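Local coordinates for protein dihydrocoumarin hydrolase, AncDHCH1 (Pseudomonas sp., PDB 6C2C) that probably hydrolyses the lactone dihydrocoumarin, as a two-zinc metallo-beta-lactamase-superfamily enzyme related to methyl-parathion hydrolase, at residues A31-T36 against L274-I279. Numbering follows the deposited sequence.
Sequences ALSDGT and LSFPGI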
ATOM      1  N   ALA A  31      10.871   0.397  -1.870  1.00 10.45           N
ATOM      2  CA  ALA A  31       9.742   0.317  -0.943  1.00 10.30           C
ATOM      3  C   ALA A  31       9.857   1.447   0.063  1.00 10.51           C
ATOM      4  O   ALA A  31      10.944   1.697   0.608  1.00 10.13           O
ATOM      5  CB  ALA A  31       9.754  -1.038  -0.208  1.00 10.51           C
ATOM      6  N   LEU A  32       8.759   2.155   0.296  1.00  9.27           N
ATOM      7  CA  LEU A  32       8.718   3.247   1.235  1.00  8.50           C
ATOM      8  C   LEU A  32       7.724   2.930   2.335  1.00 10.93           C
ATOM      9  O   LEU A  32       6.570   2.586   2.065  1.00 10.38           O
ATOM     10  CB  LEU A  32       8.338   4.544   0.514  1.00  9.42           C
ATOM     11  CG  LEU A  32       9.318   5.042  -0.566  1.00 10.49           C
ATOM     12  CD1 LEU A  32       8.682   6.194  -1.327  1.00 10.95           C
ATOM     13  CD2 LEU A  32      10.599   5.547   0.093  1.00 10.69           C
ATOM     14  N   SER A  33       8.143   3.085   3.575  1.00 10.29           N
ATOM     15  CA  SER A  33       7.223   2.876   4.680  1.00 10.65           C
ATOM     16  C   SER A  33       6.524   4.181   5.059  1.00 10.92           C
ATOM     17  O   SER A  33       7.181   5.231   5.205  1.00 12.81           O
ATOM     18  CB  SER A  33       8.012   2.364   5.879  1.00 13.52           C
ATOM     19  OG  SER A  33       7.178   2.271   7.030  1.00 11.56           O
ATOM     20  N   ASP A  34       5.207   4.124   5.240  1.00  9.48           N
ATOM     21  CA  ASP A  34       4.535   5.257   5.805  1.00  8.61           C
ATOM     22  C   ASP A  34       4.441   5.190   7.325  1.00 13.61           C
ATOM     23  O   ASP A  34       3.850   6.109   7.922  1.00 11.78           O
ATOM     24  CB  ASP A  34       3.111   5.385   5.224  1.00 10.57           C
ATOM     25  CG  ASP A  34       2.497   6.754   5.495  1.00 11.57           C
ATOM     26  OD1 ASP A  34       3.172   7.781   5.203  1.00 11.49           O
ATOM     27  OD2 ASP A  34       1.337   6.799   5.948  1.00 11.62           O
ATOM     28  N   GLY A  35       4.996   4.152   7.918  1.00 12.44           N
ATOM     29  CA  GLY A  35       4.774   3.859   9.328  1.00 13.41           C
ATOM     30  C   GLY A  35       3.976   2.576   9.460  1.00 13.02           C
ATOM     31  O   GLY A  35       3.703   1.859   8.484  1.00 12.33           O
ATOM     32  N   THR A  36       3.535   2.324  10.698  1.00 13.33           N
ATOM     33  CA  THR A  36       2.616   1.244  11.007  1.00 10.97           C
ATOM     34  C   THR A  36       1.453   1.803  11.803  1.00 12.44           C
ATOM     35  O   THR A  36       1.562   2.886  12.395  1.00 15.66           O
ATOM     36  CB  THR A  36       3.293   0.196  11.880  1.00 12.75           C
ATOM     37  OG1 THR A  36       3.711   0.794  13.133  1.00 14.51           O
ATOM     38  CG2 THR A  36       4.468  -0.435  11.175  1.00 12.66           C
ATOM     39  N   LEU A 274       1.436  -5.844   3.834  1.00 10.55           N
ATOM     40  CA  LEU A 274       2.345  -6.907   4.276  1.00 10.08           C
ATOM     41  C   LEU A 274       3.512  -6.229   5.014  1.00 11.57           C
ATOM     42  O   LEU A 274       3.906  -5.101   4.685  1.00 12.69           O
ATOM     43  CB  LEU A 274       2.893  -7.687   3.073  1.00 10.18           C
ATOM     44  CG  LEU A 274       1.821  -8.506   2.363  1.00 13.39           C
ATOM     45  CD1 LEU A 274       2.427  -9.292   1.242  1.00 14.31           C
ATOM     46  CD2 LEU A 274       1.144  -9.462   3.402  1.00 13.05           C
ATOM     47  N   SER A 275       4.017  -6.911   6.041  1.00  8.83           N
ATOM     48  CA  SER A 275       5.078  -6.351   6.875  1.00 10.23           C
ATOM     49  C   SER A 275       6.202  -5.755   6.020  1.00 11.17           C
ATOM     50  O   SER A 275       6.743  -6.433   5.142  1.00 11.62           O
ATOM     51  CB  SER A 275       5.599  -7.502   7.760  1.00 15.65           C
ATOM     52  OG  SER A 275       6.685  -7.132   8.606  1.00 14.29           O
ATOM     53  N   PHE A 276       6.531  -4.500   6.287  1.00 10.87           N
ATOM     54  CA  PHE A 276       7.476  -3.759   5.466  1.00 12.25           C
ATOM     55  C   PHE A 276       8.761  -4.562   5.255  1.00 10.14           C
ATOM     56  O   PHE A 276       9.325  -5.086   6.233  1.00 12.59           O
ATOM     57  CB  PHE A 276       7.798  -2.412   6.135  1.00 12.43           C
ATOM     58  CG  PHE A 276       8.735  -1.574   5.308  1.00 11.67           C
ATOM     59  CD1 PHE A 276       8.270  -0.875   4.184  1.00 11.31           C
ATOM     60  CD2 PHE A 276      10.131  -1.556   5.600  1.00 12.48           C
ATOM     61  CE1 PHE A 276       9.136  -0.154   3.367  1.00 12.60           C
ATOM     62  CE2 PHE A 276      10.999  -0.777   4.793  1.00 12.81           C
ATOM     63  CZ  PHE A 276      10.497  -0.113   3.660  1.00 13.63           C
ATOM     64  N   PRO A 277       9.279  -4.673   4.021  1.00  9.04           N
ATOM     65  CA  PRO A 277       8.914  -3.910   2.831  1.00 11.11           C
ATOM     66  C   PRO A 277       7.789  -4.558   2.006  1.00 11.71           C
ATOM     67  O   PRO A 277       7.407  -3.977   0.949  1.00 11.05           O
ATOM     68  CB  PRO A 277      10.254  -3.883   2.028  1.00 13.60           C
ATOM     69  CG  PRO A 277      10.834  -5.276   2.336  1.00 13.85           C
ATOM     70  CD  PRO A 277      10.578  -5.402   3.839  1.00 10.62           C
ATOM     71  N   GLY A 278       7.248  -5.678   2.464  1.00  8.68           N
ATOM     72  CA  GLY A 278       6.066  -6.199   1.804  1.00  9.27           C
ATOM     73  C   GLY A 278       6.294  -6.785   0.436  1.00  8.95           C
ATOM     74  O   GLY A 278       5.336  -6.910  -0.329  1.00 11.57           O
ATOM     75  N   ILE A 279       7.513  -7.268   0.149  1.00 10.58           N
ATOM     76  CA  ILE A 279       7.891  -7.724  -1.193  1.00  9.68           C
ATOM     77  C   ILE A 279       8.304  -9.199  -1.073  1.00 12.40           C
ATOM     78  O   ILE A 279       9.151  -9.528  -0.226  1.00 12.08           O
ATOM     79  CB  ILE A 279       9.044  -6.880  -1.809  1.00 11.82           C
ATOM     80  CG1 ILE A 279       8.635  -5.432  -2.060  1.00 11.97           C
ATOM     81  CG2 ILE A 279       9.448  -7.467  -3.139  1.00 13.98           C
ATOM     82  CD1 ILE A 279       9.785  -4.506  -2.456  1.00 13.31           C
TER
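Ser33 lays its CB over one face of the Phe276 ring, a CH-pi contact with CB 3.9 Å from the ring centroid and 20° off the normal, displaced toward the CD1-CE1 side. Pro277 CB sits over the centre of the opposite face, 4.0 Å above the plane, and the ring is thereby sandwiched between the strand and its own neighbour in sequence. The tip of the ring reaches the backbone: Phe276 CE1 comes to 3.4 Å from Ser33 N, while Phe276 CZ lies 3.6 Å from Ala31 O, which meets the ring at its edge. A CG anti to the backbone N (chi1 -178°) swings the ring out toward the strand. Beside it, Ala31 CB touches both Phe276 CE1 and Pro277 CB, each at 3.7 Å, and Ile279 CD1 closes in on the same methyl from farther off.

In the alpha-beta/beta-alpha fold of the metallo-beta-lactamase superfamily, this contact joins the two halves: 27-39 belongs to the N-terminal sheet, and the loop leads into strand 279-285 of the other. The peptide bond before Pro277 is cis, consistent with the proline ring lying back against the face of the preceding Phe276, a familiar aromatic-cis-proline pairing.

Farther out, Ser33 OG, anti to its own N, accepts from Gly35 N at 3.0 Å in an ST turn. Strand 65-75 holds the loop by polar bonds, Ser68 OG with Phe276 N, Asn70 ND2 with Leu274 O and Tyr72 OH with Pro277 O, and Tyr20 of strand 19-24 packs against both Phe276 and Pro277.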